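Local atomic coordinates of L-Ala-D/L-Glu epimerase, a muconate lactonizing enzyme (Klebsiella pneumoniae subsp. pneumoniae MGH 78578, PDB entry 3FCP), a protein that belongs to the muconate lactonizing enzyme family of the enolase superfamily and holds a magnesium ion in its barrel domain. Residues W141-G146 / F167-G172; V221-Q226 / E244-A249; Q265-A270 / A294-Y299. One frame throughout, in Å; residues are numbered along the deposited sequence.

Overall arrangement
The three contacts illustrate how a barrel of the enolase superfamily is assembled from neighbouring parallel strands, since all of them lie on one sheet. Interaction 1 joins strands 136-143 and 166-170 and is partly buried; its apolar face lies against helices, while Lys168 leads to a cluster of carboxylates. Interaction 2, buried, pairs strands 223-225 and 246-249 with the largest buried surface of the three. Interaction 3, also buried, lies where strands 270-273 and 297-300 begin and relies on backbone and water. The contacts meet one another: Lys168 of interaction 1 forms a salt bridge with Glu225 of interaction 2, and Ala270 of interaction 3 pairs with the strand holding Ile247 and Ala249.

Interaction 1 (W141-G146 / F167-G172); sequences WTLASG and FKLKIG
Leu143 meets Phe167 and Leu169 chiefly through CD1, and no residue of the two segments has more surface buried here. Its CG stands beside the backbone N and anti to the carbonyl carbon (chi1 -60°), and beyond it CD1 comes to 3.5 Å from CD2 of Leu169. The two leucines are bridged partners on one face of the parallel sheet, and their side chains run side by side and point the same way. The same CD1 lies 3.9 Å from CB of Phe167, whose side chain it passes at a slant. Helix 148-158 covers Leu143 and Phe167 on this face, and helix 176-189 takes up Leu169.

Thr142 occupies the other face, together with Lys168. OG1, beside the backbone N (chi1 -72°), lies against the extended aliphatic chain of the lysine, 3.6 Å from CB of Lys168. That hydroxyl is buried by the contact and has no polar partner in the model. CG2 of Thr142 lies 3.8 Å from CG of Lys170, the two side chains crossing at an angle.

The backbones hold the register: Lys168 N donates to Trp141 O at 3.0 Å, and Leu143 N to Lys168 O at 2.9 Å. The next bond, from Lys170 N to Leu143 O, is weak at 3.4 Å. A water nearby donates to Leu143 O at 2.7 Å and also to Lys170 O, where the segments diverge. The contact thus separates its chemistry by face. Leu143, Phe167 and Leu169 are turned to the helices; on the face of Thr142 the methylenes of Lys168 pack on the threonine and carry NZ to salt bridges with Asp199, Glu225 and Glu327, a threefold grip that would fix the end of the lysine chain.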
loop_
_atom_site.group_PDB
_atom_site.type_symbol
_atom_site.label_atom_id
_atom_site.label_comp_id
_atom_site.label_asym_id
_atom_site.label_seq_id
_atom_site.Cartn_x
_atom_site.Cartn_y
_atom_site.Cartn_z
ATOM N N TRP A 141 6.248 -33.839 -22.302
ATOM C CA TRP A 141 5.248 -34.217 -23.294
ATOM C C TRP A 141 3.883 -33.733 -22.816
ATOM O O TRP A 141 3.588 -33.768 -21.621
ATOM C CB TRP A 141 5.232 -35.741 -23.484
ATOM C CG TRP A 141 4.299 -36.201 -24.565
ATOM C CD1 TRP A 141 3.167 -36.949 -24.411
ATOM C CD2 TRP A 141 4.402 -35.914 -25.965
ATOM N NE1 TRP A 141 2.554 -37.141 -25.627
ATOM C CE2 TRP A 141 3.292 -36.516 -26.598
ATOM C CE3 TRP A 141 5.323 -35.203 -26.745
ATOM C CZ2 TRP A 141 3.077 -36.429 -27.977
ATOM C CZ3 TRP A 141 5.110 -35.116 -28.119
ATOM C CH2 TRP A 141 3.994 -35.727 -28.719
ATOM N N THR A 142 3.057 -33.265 -23.742
ATOM C CA THR A 142 1.737 -32.787 -23.369
ATOM C C THR A 142 0.695 -33.867 -23.598
ATOM O O THR A 142 0.723 -34.579 -24.602
ATOM C CB THR A 142 1.344 -31.510 -24.157
ATOM O OG1 THR A 142 2.120 -30.400 -23.685
ATOM C CG2 THR A 142 -0.136 -31.184 -23.967
ATOM N N LEU A 143 -0.209 -33.996 -22.635
ATOM C CA LEU A 143 -1.292 -34.963 -22.701
ATOM C C LEU A 143 -2.551 -34.134 -22.915
ATOM O O LEU A 143 -2.997 -33.423 -22.012
ATOM C CB LEU A 143 -1.364 -35.744 -21.386
ATOM C CG LEU A 143 -0.075 -36.511 -21.071
ATOM C CD1 LEU A 143 -0.104 -37.043 -19.654
ATOM C CD2 LEU A 143 0.092 -37.648 -22.067
ATOM N N ALA A 144 -3.103 -34.199 -24.122
ATOM C CA ALA A 144 -4.298 -33.427 -24.446
ATOM C C ALA A 144 -5.202 -34.111 -25.470
ATOM O O ALA A 144 -5.770 -33.448 -26.338
ATOM C CB ALA A 144 -3.893 -32.050 -24.957
ATOM N N SER A 145 -5.344 -35.428 -25.364
ATOM C CA SER A 145 -6.185 -36.178 -26.295
ATOM C C SER A 145 -7.659 -35.988 -25.965
ATOM O O SER A 145 -8.531 -36.357 -26.750
ATOM C CB SER A 145 -5.846 -37.671 -26.242
ATOM O OG SER A 145 -6.250 -38.240 -25.009
ATOM N N GLY A 146 -7.933 -35.409 -24.802
ATOM C CA GLY A 146 -9.308 -35.200 -24.392
ATOM C C GLY A 146 -9.874 -36.436 -23.717
ATOM O O GLY A 146 -11.010 -36.424 -23.241
ATOM N N PHE A 167 5.058 -34.156 -17.509
ATOM C CA PHE A 167 3.909 -34.075 -18.394
ATOM C C PHE A 167 3.129 -32.787 -18.163
ATOM O O PHE A 167 2.995 -32.324 -17.032
ATOM C CB PHE A 167 2.988 -35.276 -18.163
ATOM C CG PHE A 167 3.658 -36.603 -18.389
ATOM C CD1 PHE A 167 3.843 -37.094 -19.678
ATOM C CD2 PHE A 167 4.131 -37.347 -17.316
ATOM C CE1 PHE A 167 4.493 -38.315 -19.896
ATOM C CE2 PHE A 167 4.784 -38.567 -17.525
ATOM C CZ PHE A 167 4.963 -39.048 -18.817
ATOM N N LYS A 168 2.627 -32.212 -19.250
ATOM C CA LYS A 168 1.827 -30.996 -19.184
ATOM C C LYS A 168 0.423 -31.365 -19.644
ATOM O O LYS A 168 0.228 -31.794 -20.780
ATOM C CB LYS A 168 2.426 -29.915 -20.090
ATOM C CG LYS A 168 1.507 -28.729 -20.355
ATOM C CD LYS A 168 2.201 -27.652 -21.186
ATOM C CE LYS A 168 1.192 -26.674 -21.776
ATOM N NZ LYS A 168 1.834 -25.470 -22.390
ATOM N N LEU A 169 -0.554 -31.217 -18.757
ATOM C CA LEU A 169 -1.931 -31.556 -19.099
ATOM C C LEU A 169 -2.720 -30.307 -19.446
ATOM O O LEU A 169 -2.674 -29.308 -18.721
ATOM C CB LEU A 169 -2.620 -32.270 -17.933
ATOM C CG LEU A 169 -1.788 -33.178 -17.026
ATOM C CD1 LEU A 169 -2.723 -33.863 -16.032
ATOM C CD2 LEU A 169 -1.020 -34.191 -17.842
ATOM N N LYS A 170 -3.439 -30.353 -20.558
ATOM C CA LYS A 170 -4.235 -29.205 -20.947
ATOM C C LYS A 170 -5.659 -29.413 -20.465
ATOM O O LYS A 170 -6.249 -30.480 -20.660
ATOM C CB LYS A 170 -4.189 -29.000 -22.464
ATOM C CG LYS A 170 -2.776 -28.702 -22.967
ATOM C CD LYS A 170 -2.751 -27.708 -24.125
ATOM C CE LYS A 170 -3.207 -26.318 -23.691
ATOM N NZ LYS A 170 -3.077 -25.316 -24.802
ATOM N N ILE A 171 -6.194 -28.395 -19.804
ATOM C CA ILE A 171 -7.546 -28.453 -19.277
ATOM C C ILE A 171 -8.183 -27.089 -19.460
ATOM O O ILE A 171 -7.566 -26.188 -20.022
ATOM C CB ILE A 171 -7.542 -28.809 -17.779
ATOM C CG1 ILE A 171 -6.680 -27.802 -17.010
ATOM C CG2 ILE A 171 -6.998 -30.220 -17.582
ATOM C CD1 ILE A 171 -6.664 -28.010 -15.510
ATOM N N GLY A 172 -9.415 -26.945 -18.979
ATOM C CA GLY A 172 -10.111 -25.681 -19.103
ATOM C C GLY A 172 -11.183 -25.693 -20.177
ATOM O O GLY A 172 -11.874 -24.697 -20.374
HETATM O O HOH W 1 -4.898 -33.186 -20.105
#

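Interaction 2 (V221-Q226 / E244-A249); sequences VDLIEQ and ETAILA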
loop_
_atom_site.group_PDB
_atom_site.type_symbol
_atom_site.label_atom_id
_atom_site.label_comp_id
_atom_site.label_asym_id
_atom_site.label_seq_id
_atom_site.Cartn_x
_atom_site.Cartn_y
_atom_site.Cartn_z
ATOM N N VAL A 221 -0.112 -31.302 -7.972
ATOM C CA VAL A 221 0.320 -30.722 -9.241
ATOM C C VAL A 221 1.490 -29.780 -8.936
ATOM O O VAL A 221 1.414 -28.972 -8.012
ATOM C CB VAL A 221 -0.841 -29.961 -9.908
ATOM C CG1 VAL A 221 -0.370 -29.265 -11.182
ATOM C CG2 VAL A 221 -1.962 -30.941 -10.226
ATOM N N ASP A 222 2.571 -29.896 -9.705
ATOM C CA ASP A 222 3.766 -29.081 -9.480
ATOM C C ASP A 222 3.721 -27.676 -10.049
ATOM O O ASP A 222 4.409 -26.780 -9.556
ATOM C CB ASP A 222 5.006 -29.769 -10.060
ATOM C CG ASP A 222 5.295 -31.105 -9.413
ATOM O OD1 ASP A 222 5.078 -31.240 -8.194
ATOM O OD2 ASP A 222 5.762 -32.013 -10.130
ATOM N N LEU A 223 2.925 -27.482 -11.091
ATOM C CA LEU A 223 2.854 -26.179 -11.734
ATOM C C LEU A 223 1.516 -25.983 -12.434
ATOM O O LEU A 223 1.020 -26.887 -13.104
ATOM C CB LEU A 223 3.993 -26.073 -12.753
ATOM C CG LEU A 223 4.288 -24.742 -13.452
ATOM C CD1 LEU A 223 4.874 -23.751 -12.444
ATOM C CD2 LEU A 223 5.278 -24.989 -14.591
ATOM N N ILE A 224 0.939 -24.798 -12.276
ATOM C CA ILE A 224 -0.338 -24.463 -12.905
ATOM C C ILE A 224 -0.069 -23.296 -13.850
ATOM O O ILE A 224 0.316 -22.214 -13.402
ATOM C CB ILE A 224 -1.381 -24.008 -11.857
ATOM C CG1 ILE A 224 -1.563 -25.092 -10.786
ATOM C CG2 ILE A 224 -2.712 -23.713 -12.552
ATOM C CD1 ILE A 224 -2.446 -24.651 -9.601
ATOM N N GLU A 225 -0.270 -23.515 -15.148
ATOM C CA GLU A 225 -0.020 -22.484 -16.151
ATOM C C GLU A 225 -1.236 -21.629 -16.513
ATOM O O GLU A 225 -2.322 -22.150 -16.781
ATOM C CB GLU A 225 0.538 -23.131 -17.423
ATOM C CG GLU A 225 1.076 -22.144 -18.458
ATOM C CD GLU A 225 1.592 -22.825 -19.719
ATOM O OE1 GLU A 225 1.850 -24.053 -19.683
ATOM O OE2 GLU A 225 1.752 -22.129 -20.746
ATOM N N GLN A 226 -1.026 -20.313 -16.512
ATOM C CA GLN A 226 -2.037 -19.311 -16.865
ATOM C C GLN A 226 -3.470 -19.739 -16.562
ATOM O O GLN A 226 -4.298 -19.869 -17.469
ATOM C CB GLN A 226 -1.900 -18.968 -18.353
ATOM C CG GLN A 226 -2.582 -17.684 -18.790
ATOM C CD GLN A 226 -1.962 -16.447 -18.160
ATOM O OE1 GLN A 226 -0.753 -16.224 -18.251
ATOM N NE2 GLN A 226 -2.792 -15.635 -17.523
ATOM N N GLU A 244 -0.951 -22.990 -2.958
ATOM C CA GLU A 244 0.170 -23.777 -2.464
ATOM C C GLU A 244 0.922 -24.671 -3.449
ATOM O O GLU A 244 1.209 -25.841 -3.178
ATOM C CB GLU A 244 -0.271 -24.572 -1.229
ATOM C CG GLU A 244 -0.825 -23.651 -0.132
ATOM C CD GLU A 244 -1.146 -24.364 1.181
ATOM O OE1 GLU A 244 -1.343 -25.597 1.180
ATOM O OE2 GLU A 244 -1.221 -23.678 2.216
ATOM N N THR A 245 1.231 -24.094 -4.604
ATOM C CA THR A 245 2.029 -24.735 -5.629
ATOM C C THR A 245 2.444 -23.619 -6.579
ATOM O O THR A 245 1.944 -22.500 -6.474
ATOM C CB THR A 245 1.292 -25.864 -6.382
ATOM O OG1 THR A 245 2.267 -26.651 -7.075
ATOM C CG2 THR A 245 0.296 -25.316 -7.399
ATOM N N ALA A 246 3.362 -23.910 -7.489
ATOM C CA ALA A 246 3.853 -22.896 -8.418
ATOM C C ALA A 246 2.901 -22.500 -9.547
ATOM O O ALA A 246 2.185 -23.336 -10.098
ATOM C CB ALA A 246 5.190 -23.351 -9.004
ATOM N N ILE A 247 2.918 -21.211 -9.886
ATOM C CA ILE A 247 2.107 -20.659 -10.967
ATOM C C ILE A 247 3.044 -20.257 -12.114
ATOM O O ILE A 247 4.088 -19.635 -11.890
ATOM C CB ILE A 247 1.311 -19.394 -10.516
ATOM C CG1 ILE A 247 0.407 -19.727 -9.321
ATOM C CG2 ILE A 247 0.473 -18.866 -11.671
ATOM C CD1 ILE A 247 -0.512 -20.923 -9.544
ATOM N N LEU A 248 2.663 -20.618 -13.333
ATOM C CA LEU A 248 3.438 -20.310 -14.530
ATOM C C LEU A 248 2.664 -19.280 -15.360
ATOM O O LEU A 248 1.528 -19.528 -15.764
ATOM C CB LEU A 248 3.631 -21.582 -15.368
ATOM C CG LEU A 248 4.861 -21.802 -16.266
ATOM C CD1 LEU A 248 4.391 -22.396 -17.591
ATOM C CD2 LEU A 248 5.658 -20.521 -16.488
ATOM N N ALA A 249 3.269 -18.126 -15.607
ATOM C CA ALA A 249 2.611 -17.103 -16.408
ATOM C C ALA A 249 2.922 -17.325 -17.894
ATOM O O ALA A 249 4.072 -17.582 -18.256
ATOM C CB ALA A 249 3.091 -15.717 -15.975
#
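Leu248 fits between Leu223 and Glu225 and has the largest area buried in this contact. Its CG lies 3.6 Å from CD2 of Leu223, the two side chains crossing at a slant, while the Leu248 and Glu225 side chains lie side by side, with Leu248 CD1 3.4 Å from Glu225 CG. The other methyl of Leu223, CD1, presses closely on Ala246, 3.5 Å from its CB. Ile224 and Ile247 share the other face, CD1 of Ile247 being 4.0 Å from CB of Ile224. Ile224 also crosses Thr245 at about a right angle, its CD1 against the threonine CG2.

Outward from this centre the backbone takes over. Ile224 N donates to Ala246 O at 2.9 Å; Leu248 N donates to Ile224 O, and Gln226 N to Leu248 O, both at 2.8 Å. OG1 of Thr245, anti to its backbone N (chi1 -164°), donates to Val221 O at 2.6 Å in the carbonyl plane, tying Val221 to Thr245 at the end of the contact away from Glu225 and Gln226.

The polar edge lies toward the magnesium site. Glu225 OE1 is paired with Lys168, and Gln226 OE1 accepts from the backbone N of Asp250, a magnesium ligand, and of Ala252. Strand 223-225, helix 233-242 and strand 246-249 form a beta-alpha-beta unit, the repeating crossover of the TIM-barrel-like domain of the enolase superfamily.

Interaction 3 (Q265-A270 / A294-Y299); sequences QGFTGA and AGIGLY
Gly269 and Gly297 are joined by the one direct hydrogen bond of this contact, from Gly297 N to Gly269 O at 2.9 Å. This bond, with a backbone bond between Gly297 and Tyr271, makes Ala270 and Gly297 a parallel bridge where the strands begin. Two CA-H...O contacts accompany it: Ile296 CA also approaches Gly269 O, and Ala270 CA lies 3.2 Å from Gly297 O.

Apolar contact comes mainly from Ile296. Its CG2, anti to the backbone N, lies 3.7 Å from CA of Ala270. Its CD1 comes to the edge of the Phe267 ring, near the ring plane and 4.2 Å from CD2 of Phe267. That ring also packs on helix 233-242 and strand 246-249, so the isoleucine reaches one rim of a larger apolar cluster.

Water supplies a further link. One molecule donates to Gly295 O at 2.9 Å and accepts from Gly269 N at 3.1 Å, with OG1 of Thr268 2.8 Å away as its third partner. It bridges two loops that each follow a helix closed by a Schellman motif, at Gly266 and at Gly295.

Gly297 has no side chain to meet CB of Ala270, and the backbones approach closely there, with the CA atoms of Ala270 and Gly297 4.1 Å apart. Across this narrow gap main-chain polar groups are met by one direct bond and by water, while Ile296 supplies the main apolar contact.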
loop_
_atom_site.group_PDB
_atom_site.type_symbol
_atom_site.label_atom_id
_atom_site.label_comp_id
_atom_site.label_asym_id
_atom_site.label_seq_id
_atom_site.Cartn_x
_atom_site.Cartn_y
_atom_site.Cartn_z
ATOM N N GLN A 265 4.313 -6.044 -9.497
ATOM C CA GLN A 265 2.967 -6.165 -8.962
ATOM C C GLN A 265 2.895 -7.196 -7.832
ATOM O O GLN A 265 1.921 -7.232 -7.080
ATOM C CB GLN A 265 2.021 -6.558 -10.088
ATOM C CG GLN A 265 0.586 -6.131 -9.893
ATOM C CD GLN A 265 -0.250 -6.412 -11.127
ATOM O OE1 GLN A 265 0.179 -6.133 -12.255
ATOM N NE2 GLN A 265 -1.449 -6.960 -10.925
ATOM N N GLY A 266 3.923 -8.037 -7.723
ATOM C CA GLY A 266 3.952 -9.035 -6.668
ATOM C C GLY A 266 3.825 -10.485 -7.107
ATOM O O GLY A 266 3.740 -11.384 -6.268
ATOM N N PHE A 267 3.808 -10.730 -8.412
ATOM C CA PHE A 267 3.688 -12.097 -8.909
ATOM C C PHE A 267 4.900 -12.936 -8.523
ATOM O O PHE A 267 6.040 -12.495 -8.640
ATOM C CB PHE A 267 3.568 -12.117 -10.438
ATOM C CG PHE A 267 3.576 -13.508 -11.024
ATOM C CD1 PHE A 267 2.421 -14.280 -11.028
ATOM C CD2 PHE A 267 4.746 -14.051 -11.539
ATOM C CE1 PHE A 267 2.429 -15.581 -11.543
ATOM C CE2 PHE A 267 4.771 -15.348 -12.054
ATOM C CZ PHE A 267 3.606 -16.117 -12.056
ATOM N N THR A 268 4.651 -14.151 -8.057
ATOM C CA THR A 268 5.738 -15.047 -7.704
ATOM C C THR A 268 5.446 -16.394 -8.357
ATOM O O THR A 268 4.320 -16.894 -8.302
ATOM C CB THR A 268 5.891 -15.205 -6.170
ATOM O OG1 THR A 268 6.997 -16.077 -5.893
ATOM C CG2 THR A 268 4.625 -15.772 -5.547
ATOM N N GLY A 269 6.464 -16.951 -8.997
ATOM C CA GLY A 269 6.330 -18.220 -9.687
ATOM C C GLY A 269 7.318 -18.253 -10.841
ATOM O O GLY A 269 8.498 -17.959 -10.654
ATOM N N ALA A 270 6.841 -18.580 -12.036
ATOM C CA ALA A 270 7.719 -18.649 -13.197
ATOM C C ALA A 270 7.095 -18.046 -14.446
ATOM O O ALA A 270 5.878 -17.836 -14.509
ATOM C CB ALA A 270 8.112 -20.108 -13.462
ATOM N N ALA A 294 14.265 -10.510 -10.555
ATOM C CA ALA A 294 13.118 -10.483 -9.650
ATOM C C ALA A 294 12.866 -11.779 -8.870
ATOM O O ALA A 294 11.921 -11.845 -8.081
ATOM C CB ALA A 294 11.862 -10.115 -10.432
ATOM N N GLY A 295 13.684 -12.805 -9.096
ATOM C CA GLY A 295 13.495 -14.070 -8.392
ATOM C C GLY A 295 12.413 -14.962 -8.994
ATOM O O GLY A 295 11.883 -15.853 -8.324
ATOM N N ILE A 296 12.083 -14.720 -10.259
ATOM C CA ILE A 296 11.065 -15.495 -10.969
ATOM C C ILE A 296 11.727 -16.591 -11.815
ATOM O O ILE A 296 12.686 -16.332 -12.547
ATOM C CB ILE A 296 10.209 -14.541 -11.842
ATOM C CG1 ILE A 296 9.288 -13.719 -10.922
ATOM C CG2 ILE A 296 9.412 -15.320 -12.901
ATOM C CD1 ILE A 296 8.674 -12.510 -11.587
ATOM N N GLY A 297 11.221 -17.820 -11.683
ATOM C CA GLY A 297 11.769 -18.957 -12.412
ATOM C C GLY A 297 11.539 -18.935 -13.916
ATOM O O GLY A 297 10.682 -18.195 -14.413
ATOM N N LEU A 298 12.284 -19.772 -14.637
ATOM C CA LEU A 298 12.203 -19.823 -16.093
ATOM C C LEU A 298 11.742 -21.160 -16.673
ATOM O O LEU A 298 12.037 -22.229 -16.129
ATOM C CB LEU A 298 13.566 -19.447 -16.692
ATOM C CG LEU A 298 14.191 -18.134 -16.196
ATOM C CD1 LEU A 298 15.572 -17.938 -16.830
ATOM C CD2 LEU A 298 13.284 -16.969 -16.537
ATOM N N TYR A 299 11.044 -21.073 -17.803
ATOM C CA TYR A 299 10.498 -22.221 -18.533
ATOM C C TYR A 299 10.634 -21.935 -20.035
ATOM O O TYR A 299 10.342 -20.820 -20.486
ATOM C CB TYR A 299 9.014 -22.396 -18.174
ATOM C CG TYR A 299 8.263 -23.500 -18.898
ATOM C CD1 TYR A 299 8.533 -24.849 -18.644
ATOM C CD2 TYR A 299 7.196 -23.195 -19.753
ATOM C CE1 TYR A 299 7.751 -25.860 -19.207
ATOM C CE2 TYR A 299 6.410 -24.197 -20.320
ATOM C CZ TYR A 299 6.688 -25.524 -20.033
ATOM O OH TYR A 299 5.859 -26.508 -20.522
HETATM O O HOH W 2 9.209 -12.766 -7.493
HETATM O O HOH W 3 9.037 -15.654 -7.755
#